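Local atomic coordinates of MGS-M5 (PDB entry 4Q3N), a protein that probably interconverts L-lactate and pyruvate as an NAD-dependent L-lactate dehydrogenase of the lactate/malate dehydrogenase family. Residues Ala170-Leu173 against Ser179-Val182. Residues are numbered along the deposited sequence; the frame is centred on the assembly and turned at random.
Sequences AYIL and SEFV
With CG set between the backbone N and the carbonyl carbon (chi1 64°), the ring of Phe181 swings across to Leu173, whose own CG stands anti to its carbonyl carbon (chi1 -56°). The two belong to a beta hairpin, strands 168-173 and 181-182, in the alpha/beta C-terminal domain that follows the Rossmann domain in lactate and malate dehydrogenases. They form an antiparallel hydrogen-bonded pair: Leu173 N gives a nearly straight bond to Phe181 O (2.9 Å, 168° at the hydrogen), and Phe181 N returns one to Leu173 O (3.0 Å), lying in the plane of that carbonyl. Beside these bonds, Phe181 CZ rests 3.6 Å from Leu173 CB, while helix 292-311 covers the ring through Gln297 and Leu298. Trimmed to an alanine, Phe181 would probably leave a gap between Leu173 CB and helix 292-311, with the leucine side chain robbed of its aromatic neighbour. On the other face of the sheet, Ile172 and Val182 make the neighbouring non-hydrogen-bonded pair, their methyls CD1 and CG2 meeting at 3.6 Å, and both side chains pack against Leu153 of helix 147-161. The other branch of Ile172, its CG2 methyl, lies 3.6 Å from Glu180 CB and also touches CG, CD and OE1 of the extended glutamate chain, which passes it at an angle. Glu180 OE1 sits close to Asp149 OD1, two like charges near each other. Where the hairpin begins to close, Glu180 CA makes a C-H...O contact of 3.3 Å with Leu173 O.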
loop_
_atom_site.group_PDB
_atom_site.type_symbol
_atom_site.label_atom_id
_atom_site.label_comp_id
_atom_site.label_asym_id
_atom_site.label_seq_id
_atom_site.Cartn_x
_atom_site.Cartn_y
_atom_site.Cartn_z
ATOM N N ALA A 170 20.106 14.216 1.127
ATOM C CA ALA A 170 21.469 14.472 0.706
ATOM C C ALA A 170 21.651 13.665 -0.581
ATOM O O ALA A 170 20.966 12.638 -0.736
ATOM C CB ALA A 170 22.467 14.016 1.789
ATOM N N TYR A 171 22.523 14.141 -1.481
ATOM C CA TYR A 171 22.711 13.563 -2.817
ATOM C C TYR A 171 24.153 13.123 -3.014
ATOM O O TYR A 171 25.097 13.776 -2.512
ATOM C CB TYR A 171 22.384 14.553 -3.945
ATOM C CG TYR A 171 20.965 15.131 -3.946
ATOM C CD1 TYR A 171 19.836 14.314 -3.883
ATOM C CD2 TYR A 171 20.771 16.494 -4.001
ATOM C CE1 TYR A 171 18.542 14.863 -3.866
ATOM C CE2 TYR A 171 19.481 17.065 -3.989
ATOM C CZ TYR A 171 18.378 16.236 -3.928
ATOM O OH TYR A 171 17.136 16.812 -3.902
ATOM N N ILE A 172 24.306 12.043 -3.765
ATOM C CA ILE A 172 25.539 11.757 -4.483
ATOM C C ILE A 172 25.374 12.299 -5.888
ATOM O O ILE A 172 24.325 12.051 -6.503
ATOM C CB ILE A 172 25.817 10.251 -4.557
ATOM C CG1 ILE A 172 25.908 9.691 -3.143
ATOM C CG2 ILE A 172 27.111 9.961 -5.426
ATOM C CD1 ILE A 172 27.276 10.069 -2.389
ATOM N N LEU A 173 26.363 13.061 -6.363
ATOM C CA LEU A 173 26.337 13.655 -7.692
ATOM C C LEU A 173 27.471 13.147 -8.557
ATOM O O LEU A 173 28.499 12.626 -8.056
ATOM C CB LEU A 173 26.443 15.192 -7.637
ATOM C CG LEU A 173 25.322 15.801 -6.745
ATOM C CD1 LEU A 173 25.509 17.297 -6.656
ATOM C CD2 LEU A 173 23.972 15.462 -7.312
ATOM N N SER A 179 34.344 8.617 -9.728
ATOM C CA SER A 179 34.446 10.078 -9.569
ATOM C C SER A 179 33.174 10.729 -8.970
ATOM O O SER A 179 33.089 11.945 -8.857
ATOM C CB SER A 179 34.830 10.737 -10.919
ATOM O OG SER A 179 33.690 10.894 -11.774
ATOM N N GLU A 180 32.204 9.942 -8.528
ATOM C CA GLU A 180 31.064 10.527 -7.814
ATOM C C GLU A 180 31.481 11.207 -6.522
ATOM O O GLU A 180 32.522 10.939 -5.975
ATOM C CB GLU A 180 30.031 9.488 -7.445
ATOM C CG GLU A 180 30.562 8.517 -6.379
ATOM C CD GLU A 180 29.704 7.286 -6.286
ATOM O OE1 GLU A 180 28.832 7.135 -7.164
ATOM O OE2 GLU A 180 29.883 6.490 -5.352
ATOM N N PHE A 181 30.631 12.063 -5.990
ATOM C CA PHE A 181 31.033 12.777 -4.787
ATOM C C PHE A 181 29.777 13.156 -4.003
ATOM O O PHE A 181 28.663 13.175 -4.555
ATOM C CB PHE A 181 31.853 14.036 -5.138
ATOM C CG PHE A 181 31.054 15.079 -5.912
ATOM C CD1 PHE A 181 30.938 14.981 -7.300
ATOM C CD2 PHE A 181 30.405 16.124 -5.249
ATOM C CE1 PHE A 181 30.185 15.903 -8.014
ATOM C CE2 PHE A 181 29.650 17.064 -5.941
ATOM C CZ PHE A 181 29.543 16.967 -7.338
ATOM N N VAL A 182 29.936 13.419 -2.709
ATOM C CA VAL A 182 28.799 13.798 -1.883
ATOM C C VAL A 182 28.631 15.289 -1.948
ATOM O O VAL A 182 29.585 16.028 -1.811
ATOM C CB VAL A 182 28.984 13.438 -0.389
ATOM C CG1 VAL A 182 27.695 13.748 0.407
ATOM C CG2 VAL A 182 29.412 12.010 -0.212
#